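Local coordinates for protein L-Ala-D/L-Glu epimerase, a muconate lactonizing enzyme (Klebsiella pneumoniae subsp. pneumoniae MGH 78578, PDB 3FCP) that belongs to the enolase superfamily, in its muconate lactonizing enzyme branch, and binds a magnesium ion in a TIM-barrel-type domain, at residues A[193-198]-A[220-225]; A[150-155]-A[184-189]. One frame throughout, in Å; residues are numbered along the deposited sequence.

Contact 1: A[193-198]-A[220-225]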
# COMPACT_ATOMS: atom_id res chain seq x y z
N ARG A 193 26.18 29.02 -18.14
CA ARG A 193 27.28 28.06 -18.17
C ARG A 193 27.68 27.33 -16.88
O ARG A 193 28.82 26.89 -16.74
CB ARG A 193 28.54 28.74 -18.74
CG ARG A 193 29.14 29.83 -17.87
CD ARG A 193 28.26 31.08 -17.81
NE ARG A 193 28.94 32.16 -17.10
CZ ARG A 193 28.41 33.36 -16.87
NH1 ARG A 193 27.18 33.64 -17.31
NH2 ARG A 193 29.10 34.28 -16.22
N ALA A 194 26.75 27.16 -15.94
CA ALA A 194 27.09 26.47 -14.71
C ALA A 194 25.96 25.66 -14.09
O ALA A 194 24.83 26.13 -14.00
CB ALA A 194 27.63 27.47 -13.70
N SER A 195 26.29 24.44 -13.67
CA SER A 195 25.32 23.57 -13.01
C SER A 195 25.34 23.94 -11.53
O SER A 195 26.38 23.86 -10.87
CB SER A 195 25.73 22.10 -13.17
OG SER A 195 24.89 21.25 -12.40
N ILE A 196 24.20 24.36 -11.01
CA ILE A 196 24.12 24.75 -9.62
C ILE A 196 23.45 23.69 -8.76
O ILE A 196 22.32 23.28 -9.03
CB ILE A 196 23.32 26.08 -9.44
CG1 ILE A 196 23.92 27.18 -10.33
CG2 ILE A 196 23.32 26.49 -7.97
CD1 ILE A 196 25.37 27.51 -10.04
N ARG A 197 24.16 23.23 -7.74
CA ARG A 197 23.63 22.24 -6.81
C ARG A 197 23.69 22.88 -5.43
O ARG A 197 24.54 23.75 -5.18
CB ARG A 197 24.47 20.95 -6.81
CG ARG A 197 24.61 20.24 -8.17
CD ARG A 197 25.86 20.72 -8.92
NE ARG A 197 26.08 19.98 -10.16
CZ ARG A 197 26.48 18.71 -10.23
NH1 ARG A 197 26.70 18.01 -9.12
NH2 ARG A 197 26.65 18.13 -11.41
N VAL A 198 22.80 22.47 -4.53
CA VAL A 198 22.82 23.00 -3.17
C VAL A 198 22.86 21.83 -2.20
O VAL A 198 22.39 20.73 -2.51
CB VAL A 198 21.58 23.88 -2.85
CG1 VAL A 198 21.41 24.95 -3.92
CG2 VAL A 198 20.33 23.01 -2.75
N GLY A 220 15.71 26.86 -10.88
CA GLY A 220 16.65 26.16 -11.75
C GLY A 220 17.77 25.35 -11.13
O GLY A 220 18.67 24.90 -11.85
N VAL A 221 17.74 25.14 -9.82
CA VAL A 221 18.77 24.35 -9.17
C VAL A 221 18.68 22.92 -9.73
O VAL A 221 17.58 22.36 -9.81
CB VAL A 221 18.57 24.36 -7.64
CG1 VAL A 221 19.59 23.44 -6.96
CG2 VAL A 221 18.72 25.78 -7.13
N ASP A 222 19.81 22.35 -10.12
CA ASP A 222 19.84 21.01 -10.71
C ASP A 222 19.79 19.86 -9.73
O ASP A 222 19.35 18.76 -10.07
CB ASP A 222 21.09 20.83 -11.58
CG ASP A 222 21.14 21.79 -12.74
OD1 ASP A 222 20.08 22.10 -13.32
OD2 ASP A 222 22.26 22.22 -13.09
N LEU A 223 20.26 20.10 -8.51
CA LEU A 223 20.30 19.04 -7.51
C LEU A 223 20.26 19.61 -6.10
O LEU A 223 20.93 20.59 -5.80
CB LEU A 223 21.60 18.24 -7.71
CG LEU A 223 21.83 16.94 -6.92
CD1 LEU A 223 20.88 15.85 -7.44
CD2 LEU A 223 23.29 16.51 -7.11
N ILE A 224 19.46 18.98 -5.24
CA ILE A 224 19.33 19.41 -3.85
C ILE A 224 19.82 18.24 -2.99
O ILE A 224 19.22 17.17 -3.01
CB ILE A 224 17.86 19.70 -3.48
CG1 ILE A 224 17.27 20.75 -4.43
CG2 ILE A 224 17.77 20.18 -2.03
CD1 ILE A 224 15.75 20.96 -4.26
N GLU A 225 20.90 18.46 -2.24
CA GLU A 225 21.47 17.42 -1.39
C GLU A 225 20.96 17.40 0.05
O GLU A 225 20.91 18.43 0.72
CB GLU A 225 23.00 17.55 -1.39
CG GLU A 225 23.74 16.38 -0.75
CD GLU A 225 25.25 16.56 -0.73
OE1 GLU A 225 25.76 17.42 -1.49
OE2 GLU A 225 25.93 15.84 0.04
O HOH W 1 21.50 24.77 -12.39
O HOH W 2 24.94 18.92 -3.79
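Val-198 meets Ile-224 on the neighbouring parallel strand of the TIM-type barrel, and Val-221 in the turn leading into that strand. Strand 195-199, helix 206-218 and strand 223-225 form a beta-alpha-beta unit. The short strand axes run 4.9 Å apart at 23°.

The buried part is tight. Val-198 N donates to Leu-223 O, and Glu-225 N donates to Val-198 O at 2.7 Å. On the helix-facing side, Val-198 CG2 rests 3.9 Å from Ile-224 CG2, the two side chains side by side and pointing the same way. Val-198 CG1 meets Val-221 CG1, with these side chains crossing at about a right angle. Leu-216 of helix 206-218 touches Val-198, Val-221 and Ile-224. On the other face of the sheet, Arg-197 CG packs 3.6 Å from Leu-223 CB. Arg-197 NH1 is hydrogen-bonded to Trp-324 O. Leu-223 N is buried here without a polar partner.

The start of the contact is more open to solvent and is bridged by water. Gly-220 ends the helix in a Schellman motif, and its O takes a bond from a water. The same water accepts from Ile-196 N and gives a weak bond to Asp-222 OD2. Asp-222 N closes this end by donating to Ile-196 O. The Asp-222 side chain also packs on Lys-211 of a second subunit.

Ser-195 holds its OG anti to the backbone N (chi1 173°), which places it between two partners. Arg-197 NE donates to Ser-195 OG at 2.8 Å, and Ser-195 OG donates to the anti lone pair of Asp-222 OD2 at 2.9 Å.

Contact 2: A[150-155]-A[184-189]; sequences KDIAEG and RAIVEA
Two helices on the outside of the barrel, 148-158 and 176-189, pack here through Ile-152, Ile-186 and Ala-189. Their short segments run in nearly the same direction, 26° apart, with axes 9.9 Å from each other. No hydrogen bond joins them.

Ile-152 carries most of the contact. Its CG1 lies anti to the carbonyl carbon (chi1 -72°), and chi2 of 175° extends the chain to CD1, which reaches across to the other helix. There Ile-152 CD1 comes 3.7 Å from Ala-189 CB. The second branch also takes part, with Ile-152 CG2 3.8 Å from Ala-189 CB. The small methyl of Ala-189 thus meets both branches of the isoleucine. Ile-152 CD1 also lies 3.9 Å from the backbone O of Ala-185, one turn earlier.

In the barrel fold, helices like these form the layer around the parallel strands. Ile-186 is the more buried of the two isoleucines. The two side chains cross at a slant, with CG1 of Ile-152 4.0 Å from CG1 of Ile-186. Deeper, on the side of the strands, Ile-186 CD1 lies 4.1 Å from Asp-151 CB. The Asp-151 carboxylate has its own partner, with OD1 hydrogen-bonded to Ser-145 OG.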
# COMPACT_ATOMS: atom_id res chain seq x y z
N LYS A 150 31.19 37.22 -2.24
CA LYS A 150 32.43 36.46 -2.30
C LYS A 150 32.27 35.17 -3.12
O LYS A 150 33.11 34.86 -3.96
CB LYS A 150 32.92 36.12 -0.89
CG LYS A 150 33.37 37.34 -0.10
CD LYS A 150 33.92 36.96 1.27
CE LYS A 150 34.31 38.21 2.06
NZ LYS A 150 34.84 37.87 3.42
N ASP A 151 31.17 34.45 -2.88
CA ASP A 151 30.91 33.21 -3.60
C ASP A 151 30.81 33.43 -5.11
O ASP A 151 31.41 32.69 -5.89
CB ASP A 151 29.62 32.55 -3.11
CG ASP A 151 29.74 32.03 -1.69
OD1 ASP A 151 30.87 31.72 -1.25
OD2 ASP A 151 28.70 31.92 -1.01
N ILE A 152 30.04 34.44 -5.50
CA ILE A 152 29.87 34.75 -6.92
C ILE A 152 31.20 35.08 -7.58
O ILE A 152 31.47 34.65 -8.70
CB ILE A 152 28.90 35.94 -7.12
CG1 ILE A 152 27.47 35.48 -6.82
CG2 ILE A 152 29.00 36.48 -8.54
CD1 ILE A 152 26.43 36.58 -6.86
N ALA A 153 32.03 35.86 -6.89
CA ALA A 153 33.34 36.24 -7.41
C ALA A 153 34.16 34.99 -7.69
O ALA A 153 34.64 34.77 -8.81
CB ALA A 153 34.07 37.13 -6.40
N GLU A 154 34.31 34.17 -6.65
CA GLU A 154 35.05 32.92 -6.74
C GLU A 154 34.53 32.10 -7.91
O GLU A 154 35.30 31.63 -8.75
CB GLU A 154 34.89 32.15 -5.42
CG GLU A 154 36.04 31.24 -5.06
CD GLU A 154 35.92 30.70 -3.65
OE1 GLU A 154 34.95 29.96 -3.37
OE2 GLU A 154 36.78 31.02 -2.81
N GLY A 155 33.21 31.92 -7.97
CA GLY A 155 32.63 31.16 -9.05
C GLY A 155 32.86 31.82 -10.40
O GLY A 155 33.04 31.15 -11.42
N ARG A 184 19.45 32.21 -5.05
CA ARG A 184 18.88 32.83 -6.25
C ARG A 184 19.90 33.78 -6.89
O ARG A 184 20.06 33.79 -8.11
CB ARG A 184 17.61 33.60 -5.91
CG ARG A 184 16.89 34.15 -7.14
CD ARG A 184 15.66 34.96 -6.76
NE ARG A 184 14.68 34.15 -6.03
CZ ARG A 184 13.98 33.15 -6.58
NH1 ARG A 184 13.11 32.47 -5.84
NH2 ARG A 184 14.15 32.83 -7.86
N ALA A 185 20.59 34.56 -6.06
CA ALA A 185 21.60 35.50 -6.55
C ALA A 185 22.71 34.78 -7.30
O ALA A 185 23.13 35.21 -8.38
CB ALA A 185 22.19 36.29 -5.38
N ILE A 186 23.17 33.67 -6.74
CA ILE A 186 24.24 32.90 -7.36
C ILE A 186 23.76 32.27 -8.67
O ILE A 186 24.49 32.23 -9.66
CB ILE A 186 24.76 31.80 -6.41
CG1 ILE A 186 25.38 32.45 -5.17
CG2 ILE A 186 25.79 30.93 -7.13
CD1 ILE A 186 25.78 31.47 -4.09
N VAL A 187 22.52 31.78 -8.67
CA VAL A 187 21.96 31.17 -9.86
C VAL A 187 21.89 32.18 -11.01
O VAL A 187 22.24 31.87 -12.14
CB VAL A 187 20.54 30.61 -9.59
CG1 VAL A 187 19.87 30.18 -10.89
CG2 VAL A 187 20.63 29.43 -8.64
N GLU A 188 21.45 33.40 -10.70
CA GLU A 188 21.36 34.46 -11.71
C GLU A 188 22.74 34.82 -12.26
O GLU A 188 22.93 34.93 -13.47
CB GLU A 188 20.73 35.72 -11.11
CG GLU A 188 19.44 35.49 -10.35
CD GLU A 188 18.84 36.79 -9.84
OE1 GLU A 188 19.60 37.66 -9.36
OE2 GLU A 188 17.60 36.93 -9.91
N ALA A 189 23.69 35.00 -11.35
CA ALA A 189 25.06 35.37 -11.71
C ALA A 189 25.83 34.31 -12.48
O ALA A 189 26.38 34.59 -13.55
CB ALA A 189 25.83 35.75 -10.45

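How the contacts relate
Both contacts belong to the enolase C-terminal barrel domain. Contact 1 joins two of its strands, and contact 2 joins two of its outer helices. Their centres are about 12 Å apart. Helix 176-189 is followed in the chain by strand 195-199, so the second segment of contact 2 leads into the first of contact 1. The two contacts also touch directly, Ile-196 CG2 of the strand packing 4.0 Å from Val-187 CG2 of the helix. Contact 1 leads toward the magnesium ion. The Glu-225 side chain lies about 4 Å from the metal, which Asn-201, Asp-250 and Glu-251 bind. Glu-225 OE1 forms a salt bridge with Lys-168 NZ.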